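Long-range contacts in 3-keto-5-aminohexanoate cleavage protein (PDB 3LOT), which probably catalyses, with a zinc cofactor, the cleavage of 3-keto-5-aminohexanoate or a related beta-keto acid: residues Glu37-Ala46 against Ser275-Val284; Thr211-Lys220 against Phe242-Met253. All coordinates share one frame; numbering follows the deposited sequence.

Overall arrangement
Interactions 1 and 2 each join neighbouring outer helices of one TIM barrel, but by different chemistry. Interaction 1 packs the first helix of the barrel, within 31-43, against the helix after the eighth strand, 276-289; interaction 2 packs the consecutive helices 213-226 and 243-252. Both are partly buried; their centres lie about 21 Å apart, and they meet where Q279 and K282 of helix 276-289 touch Q243 and M244 of helix 243-252. Interaction 1 combines a polar grip near the zinc site with small alanine and valine packing. Interaction 2, away from that site, relies on apolar contacts and faces other subunits of the tetramer.

Interaction 1: Glu37-Ala46 against Ser275-Val284; sequences EAVKAAEAGA and SNAEQVEKMV
Helices 37-43 and 276-284 run nearly parallel, their axes 8.3 Å apart at closest and 16° between directions, with A41 nearest A277. The polar end of the contact is one carboxylate oxygen held twice. E37 OE1 accepts from the backbone N276 N at 2.9 Å in a straight bond on its syn side, and from N276 ND2 at 3.0 Å on its anti side. Both donors come from the same face of the carboxylate, whose plane is turned 51° from the amide. A bend in the E37 chain (chi2 -80°) turns its acid toward the first turn of the other helix. N276 ND2 also binds I14 O and N276 OD1 accepts from L261 N, so the amide is fixed from several sides. The water that accepts from A277 N makes only weak bonds to E37. Beyond this grip, small apolar side chains mostly pack against each other and the A44 carbonyl: A44 CB sits 3.6 Å from V280 CG1, and A41 CB touches V280 CG2 at 4.2 Å. G45, with positive phi, forms a Schellman motif after the helix, where a side chain would run into V284 CG2. V280, A41 and N276 also rest on C12 of strand 7-13. The helices after the first and eighth strands (7-13 and 256-259) thus sit side by side where the TIM barrel closes, the N276 side chain about 6 Å from that of zinc ligand E262.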
# COMPACT_ATOMS: atom_id res chain seq x y z
N GLU D 37 5.36 -34.95 19.84
CA GLU D 37 5.50 -33.51 19.65
C GLU D 37 4.18 -32.84 19.33
O GLU D 37 3.98 -31.74 19.77
CB GLU D 37 6.47 -33.21 18.53
CG GLU D 37 7.89 -33.40 18.94
CD GLU D 37 8.40 -32.18 19.73
OE1 GLU D 37 8.82 -31.15 19.08
OE2 GLU D 37 8.38 -32.29 20.98
N ALA D 38 3.28 -33.51 18.60
CA ALA D 38 1.97 -32.94 18.32
C ALA D 38 1.17 -32.79 19.64
O ALA D 38 0.52 -31.76 19.86
CB ALA D 38 1.21 -33.80 17.34
N VAL D 39 1.20 -33.83 20.49
CA VAL D 39 0.43 -33.88 21.76
C VAL D 39 1.01 -32.82 22.71
O VAL D 39 0.28 -32.03 23.35
CB VAL D 39 0.39 -35.30 22.35
CG1 VAL D 39 -0.34 -35.32 23.69
CG2 VAL D 39 -0.29 -36.26 21.35
N LYS D 40 2.34 -32.74 22.77
CA LYS D 40 2.96 -31.67 23.54
C LYS D 40 2.59 -30.27 23.02
O LYS D 40 2.37 -29.37 23.81
CB LYS D 40 4.48 -31.84 23.57
CG LYS D 40 4.88 -33.06 24.44
CD LYS D 40 6.36 -33.39 24.41
CE LYS D 40 6.58 -34.88 24.76
NZ LYS D 40 8.02 -35.25 24.84
N ALA D 41 2.51 -30.09 21.71
CA ALA D 41 2.17 -28.79 21.15
C ALA D 41 0.73 -28.36 21.50
O ALA D 41 0.47 -27.20 21.90
CB ALA D 41 2.38 -28.82 19.61
N ALA D 42 -0.18 -29.34 21.42
CA ALA D 42 -1.56 -29.17 21.84
C ALA D 42 -1.67 -28.72 23.27
O ALA D 42 -2.41 -27.81 23.57
CB ALA D 42 -2.33 -30.47 21.65
N GLU D 43 -0.93 -29.38 24.15
CA GLU D 43 -0.96 -29.08 25.55
C GLU D 43 -0.37 -27.71 25.84
O GLU D 43 -0.73 -27.10 26.83
CB GLU D 43 -0.23 -30.17 26.33
CG GLU D 43 -1.06 -31.49 26.38
CD GLU D 43 -0.35 -32.60 27.19
OE1 GLU D 43 0.69 -32.27 27.82
OE2 GLU D 43 -0.84 -33.78 27.20
N ALA D 44 0.50 -27.23 24.95
CA ALA D 44 1.06 -25.87 25.05
C ALA D 44 0.13 -24.77 24.51
O ALA D 44 0.44 -23.59 24.58
CB ALA D 44 2.43 -25.82 24.33
N GLY D 45 -1.02 -25.12 23.94
CA GLY D 45 -1.96 -24.13 23.45
C GLY D 45 -2.28 -24.18 21.96
O GLY D 45 -3.09 -23.42 21.49
N ALA D 46 -1.63 -25.08 21.22
CA ALA D 46 -1.94 -25.27 19.80
C ALA D 46 -3.25 -25.99 19.65
O ALA D 46 -3.38 -27.20 19.94
CB ALA D 46 -0.86 -26.05 19.05
N SER D 275 12.03 -27.94 20.96
CA SER D 275 10.78 -28.64 20.65
C SER D 275 9.79 -27.69 20.01
O SER D 275 9.91 -26.47 20.10
CB SER D 275 10.11 -29.17 21.92
OG SER D 275 9.79 -28.04 22.74
N ASN D 276 8.78 -28.29 19.43
CA ASN D 276 7.64 -27.55 18.96
C ASN D 276 6.98 -26.79 20.09
O ASN D 276 6.63 -25.61 19.93
CB ASN D 276 6.66 -28.53 18.29
CG ASN D 276 7.05 -28.81 16.85
OD1 ASN D 276 6.80 -27.99 15.96
ND2 ASN D 276 7.69 -29.94 16.63
N ALA D 277 6.87 -27.44 21.26
CA ALA D 277 6.19 -26.85 22.40
C ALA D 277 6.83 -25.54 22.78
O ALA D 277 6.16 -24.63 23.14
CB ALA D 277 6.15 -27.82 23.59
N GLU D 278 8.15 -25.43 22.67
CA GLU D 278 8.83 -24.19 23.02
C GLU D 278 8.38 -22.95 22.22
O GLU D 278 8.26 -21.85 22.75
CB GLU D 278 10.35 -24.38 22.87
CG GLU D 278 11.14 -23.40 23.62
CD GLU D 278 12.65 -23.48 23.31
OE1 GLU D 278 13.07 -24.19 22.38
OE2 GLU D 278 13.42 -22.79 23.99
N GLN D 279 8.19 -23.14 20.92
CA GLN D 279 7.70 -22.10 20.03
C GLN D 279 6.22 -21.81 20.29
O GLN D 279 5.79 -20.66 20.27
CB GLN D 279 7.89 -22.53 18.57
CG GLN D 279 9.34 -22.52 18.09
CD GLN D 279 9.50 -23.10 16.68
OE1 GLN D 279 8.55 -23.64 16.10
NE2 GLN D 279 10.69 -22.96 16.11
N VAL D 280 5.43 -22.85 20.51
CA VAL D 280 4.02 -22.65 20.87
C VAL D 280 3.88 -21.83 22.17
O VAL D 280 3.12 -20.89 22.21
CB VAL D 280 3.24 -23.96 20.99
CG1 VAL D 280 1.81 -23.69 21.51
CG2 VAL D 280 3.24 -24.67 19.65
N GLU D 281 4.64 -22.18 23.21
CA GLU D 281 4.61 -21.43 24.48
C GLU D 281 4.95 -19.96 24.28
O GLU D 281 4.30 -19.10 24.85
CB GLU D 281 5.56 -22.04 25.51
CG GLU D 281 5.14 -23.42 25.88
CD GLU D 281 6.19 -24.27 26.61
OE1 GLU D 281 7.39 -23.90 26.70
OE2 GLU D 281 5.78 -25.32 27.13
N LYS D 282 5.96 -19.70 23.46
CA LYS D 282 6.37 -18.30 23.13
C LYS D 282 5.26 -17.51 22.43
O LYS D 282 4.95 -16.37 22.82
CB LYS D 282 7.60 -18.32 22.25
CG LYS D 282 8.14 -16.93 21.86
CD LYS D 282 9.51 -17.10 21.24
CE LYS D 282 10.25 -15.81 21.09
NZ LYS D 282 10.69 -15.37 22.43
N MSE D 283 4.63 -18.13 21.44
CA MSE D 283 3.65 -17.42 20.66
C MSE D 283 2.43 -17.19 21.55
O MSE D 283 1.83 -16.12 21.47
CB MSE D 283 3.29 -18.19 19.39
CG MSE D 283 2.35 -17.42 18.45
SE MSE D 283 3.22 -15.78 17.74
CE MSE D 283 1.85 -14.73 18.18
N VAL D 284 2.10 -18.15 22.42
CA VAL D 284 0.98 -18.00 23.39
C VAL D 284 1.24 -16.87 24.38
O VAL D 284 0.33 -16.08 24.68
CB VAL D 284 0.62 -19.32 24.10
CG1 VAL D 284 -0.41 -19.10 25.25
CG2 VAL D 284 0.04 -20.36 23.06
O HOH W 1 6.64 -30.25 21.42

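Interaction 2: Thr211-Lys220 against Phe242-Met253; sequences TAVEDVLFMK and FQMPLGTLAVIM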
# COMPACT_ATOMS: atom_id res chain seq x y z
N THR D 211 9.28 -11.89 3.11
CA THR D 211 8.88 -11.70 4.49
C THR D 211 8.77 -10.24 4.93
O THR D 211 8.77 -9.99 6.16
CB THR D 211 9.91 -12.37 5.41
OG1 THR D 211 11.19 -11.92 5.01
CG2 THR D 211 9.87 -13.89 5.32
N ALA D 212 8.70 -9.27 4.00
CA ALA D 212 8.47 -7.87 4.39
C ALA D 212 7.08 -7.71 5.00
O ALA D 212 6.12 -8.41 4.62
CB ALA D 212 8.62 -6.91 3.20
N VAL D 213 6.97 -6.77 5.94
CA VAL D 213 5.69 -6.32 6.45
C VAL D 213 4.79 -5.93 5.28
O VAL D 213 3.63 -6.29 5.27
CB VAL D 213 5.89 -5.15 7.45
CG1 VAL D 213 4.57 -4.47 7.84
CG2 VAL D 213 6.61 -5.71 8.71
N GLU D 214 5.35 -5.22 4.28
CA GLU D 214 4.66 -4.91 3.02
C GLU D 214 3.98 -6.12 2.35
O GLU D 214 2.85 -6.02 1.90
CB GLU D 214 5.62 -4.29 2.00
CG GLU D 214 5.99 -2.89 2.28
CD GLU D 214 7.13 -2.74 3.29
OE1 GLU D 214 7.50 -3.73 4.02
OE2 GLU D 214 7.65 -1.60 3.34
N ASP D 215 4.71 -7.24 2.26
CA ASP D 215 4.20 -8.46 1.64
C ASP D 215 3.03 -9.05 2.40
O ASP D 215 2.04 -9.49 1.81
CB ASP D 215 5.29 -9.55 1.57
CG ASP D 215 6.50 -9.17 0.72
OD1 ASP D 215 6.40 -8.43 -0.30
OD2 ASP D 215 7.60 -9.63 1.12
N VAL D 216 3.14 -9.09 3.73
CA VAL D 216 2.05 -9.61 4.54
C VAL D 216 0.79 -8.74 4.34
O VAL D 216 -0.29 -9.24 4.03
CB VAL D 216 2.46 -9.72 6.03
CG1 VAL D 216 1.24 -10.14 6.86
CG2 VAL D 216 3.64 -10.69 6.15
N LEU D 217 0.95 -7.43 4.45
CA LEU D 217 -0.20 -6.55 4.33
C LEU D 217 -0.87 -6.68 2.97
O LEU D 217 -2.12 -6.76 2.89
CB LEU D 217 0.18 -5.10 4.62
CG LEU D 217 -1.03 -4.16 4.73
CD1 LEU D 217 -1.99 -4.52 5.93
CD2 LEU D 217 -0.49 -2.75 4.84
N PHE D 218 -0.04 -6.73 1.93
CA PHE D 218 -0.55 -6.80 0.57
C PHE D 218 -1.30 -8.12 0.30
O PHE D 218 -2.33 -8.09 -0.37
CB PHE D 218 0.54 -6.51 -0.47
CG PHE D 218 -0.01 -6.13 -1.80
CD1 PHE D 218 -0.55 -4.88 -2.00
CD2 PHE D 218 -0.06 -7.04 -2.83
CE1 PHE D 218 -1.10 -4.53 -3.22
CE2 PHE D 218 -0.63 -6.71 -4.05
CZ PHE D 218 -1.14 -5.45 -4.25
N MSE D 219 -0.83 -9.24 0.86
CA MSE D 219 -1.50 -10.52 0.73
C MSE D 219 -2.90 -10.40 1.32
O MSE D 219 -3.88 -10.72 0.66
CB MSE D 219 -0.72 -11.66 1.44
CG MSE D 219 0.60 -12.05 0.82
SE MSE D 219 0.41 -13.29 -0.65
CE MSE D 219 0.27 -15.00 0.33
N LYS D 220 -3.00 -9.91 2.54
CA LYS D 220 -4.27 -9.88 3.24
C LYS D 220 -5.23 -8.93 2.52
O LYS D 220 -6.40 -9.26 2.34
CB LYS D 220 -4.09 -9.50 4.73
CG LYS D 220 -5.41 -9.49 5.56
CD LYS D 220 -6.03 -8.15 5.67
CE LYS D 220 -7.25 -8.18 6.64
NZ LYS D 220 -7.84 -6.83 6.82
N PHE D 242 11.66 -15.19 10.75
CA PHE D 242 10.51 -14.30 10.61
C PHE D 242 9.26 -14.90 11.23
O PHE D 242 8.21 -14.25 11.23
CB PHE D 242 10.27 -13.94 9.12
CG PHE D 242 11.42 -13.19 8.54
CD1 PHE D 242 11.59 -11.87 8.81
CD2 PHE D 242 12.40 -13.84 7.83
CE1 PHE D 242 12.67 -11.19 8.29
CE2 PHE D 242 13.46 -13.18 7.32
CZ PHE D 242 13.61 -11.85 7.57
N GLN D 243 9.40 -16.10 11.80
CA GLN D 243 8.29 -16.84 12.39
C GLN D 243 7.58 -16.02 13.47
O GLN D 243 6.36 -15.86 13.42
CB GLN D 243 8.77 -18.18 12.96
CG GLN D 243 7.65 -19.00 13.64
CD GLN D 243 8.13 -20.39 14.06
OE1 GLN D 243 7.84 -21.38 13.39
NE2 GLN D 243 8.92 -20.43 15.09
N MSE D 244 8.33 -15.50 14.43
CA MSE D 244 7.69 -14.81 15.57
C MSE D 244 7.26 -13.37 15.21
O MSE D 244 6.14 -12.97 15.52
CB MSE D 244 8.55 -14.88 16.82
CG MSE D 244 8.77 -16.29 17.38
SE MSE D 244 7.13 -17.11 18.00
CE MSE D 244 7.82 -18.96 18.16
N PRO D 245 8.13 -12.59 14.54
CA PRO D 245 7.76 -11.21 14.16
C PRO D 245 6.52 -11.15 13.24
O PRO D 245 5.52 -10.41 13.52
CB PRO D 245 9.01 -10.69 13.43
CG PRO D 245 10.10 -11.48 13.95
CD PRO D 245 9.53 -12.87 14.19
N LEU D 246 6.54 -11.94 12.18
CA LEU D 246 5.41 -11.92 11.25
C LEU D 246 4.19 -12.61 11.86
O LEU D 246 3.05 -12.21 11.63
CB LEU D 246 5.80 -12.54 9.91
CG LEU D 246 6.97 -11.88 9.22
CD1 LEU D 246 7.13 -12.41 7.79
CD2 LEU D 246 6.75 -10.37 9.19
N GLY D 247 4.40 -13.64 12.67
CA GLY D 247 3.27 -14.22 13.37
C GLY D 247 2.56 -13.24 14.30
O GLY D 247 1.34 -13.21 14.37
N THR D 248 3.35 -12.45 15.03
CA THR D 248 2.86 -11.33 15.84
C THR D 248 2.14 -10.23 15.01
O THR D 248 1.05 -9.80 15.38
CB THR D 248 3.97 -10.73 16.74
OG1 THR D 248 4.60 -11.79 17.48
CG2 THR D 248 3.42 -9.68 17.72
N LEU D 249 2.73 -9.83 13.87
CA LEU D 249 2.05 -8.98 12.90
C LEU D 249 0.64 -9.52 12.55
O LEU D 249 -0.36 -8.78 12.60
CB LEU D 249 2.89 -8.86 11.63
CG LEU D 249 2.34 -8.06 10.46
CD1 LEU D 249 2.07 -6.55 10.89
CD2 LEU D 249 3.32 -8.14 9.25
N ALA D 250 0.58 -10.80 12.22
CA ALA D 250 -0.69 -11.45 11.84
C ALA D 250 -1.71 -11.25 12.95
O ALA D 250 -2.82 -10.81 12.68
CB ALA D 250 -0.49 -12.93 11.53
N VAL D 251 -1.34 -11.54 14.20
CA VAL D 251 -2.26 -11.38 15.33
C VAL D 251 -2.72 -9.93 15.48
O VAL D 251 -3.88 -9.67 15.75
CB VAL D 251 -1.66 -11.94 16.64
CG1 VAL D 251 -2.52 -11.57 17.86
CG2 VAL D 251 -1.57 -13.46 16.53
N ILE D 252 -1.80 -8.98 15.28
CA ILE D 252 -2.12 -7.58 15.39
C ILE D 252 -3.17 -7.23 14.29
O ILE D 252 -4.06 -6.40 14.49
CB ILE D 252 -0.84 -6.71 15.26
CG1 ILE D 252 0.02 -6.85 16.53
CG2 ILE D 252 -1.18 -5.22 15.00
CD1 ILE D 252 1.42 -6.39 16.35
N MSE D 253 -3.06 -7.88 13.14
CA MSE D 253 -3.95 -7.62 12.01
C MSE D 253 -5.22 -8.42 12.12
O MSE D 253 -6.03 -8.40 11.21
CB MSE D 253 -3.26 -7.99 10.69
CG MSE D 253 -2.06 -7.12 10.33
SE MSE D 253 -1.02 -7.79 8.88
CE MSE D 253 -2.41 -7.98 7.53
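T211 meets F242 through a CH-pi contact at one end of the pair: T211 CB stands 3.7 Å from the ring centroid, 16° off the normal. T211 OG1 lies over the centre of that same face, 3.4 Å above the plane, because chi1 of 50° sets it between the backbone N and the carbonyl carbon, while CG2 covers the CG and CD2 side. An alanine at F242 would remove this ring and is likely to leave the T211 methyl and hydroxyl without the face they lie against. The remaining contacts are apolar. L249 CD2 meets V216 CB at 3.7 Å, the two side chains reaching toward each other tip to tip. Selenomethionine M253, bent at chi3, puts SE 3.8 Å from V216 CG1 and its CE 3.6 Å from K220 CB, wedged between L217 and the aliphatic part of K220, whose NZ forms a salt bridge with D224. Between the two segments there is no hydrogen bond; within them D215 OD2 accepts from A212 N, and T248 OG1 donates to M244 O. D215 OD1 pairs with R225 of a third subunit, while L217 and L249 pack on their counterparts in a second. V216 and L246 both lean on L236 of strand 232-238. Helix segments 213-220 and 243-252, crossing at -38°, belong to successive beta-alpha units of the TIM barrel, with strand 232-238 between them in the chain, and also serve the tetramer interface.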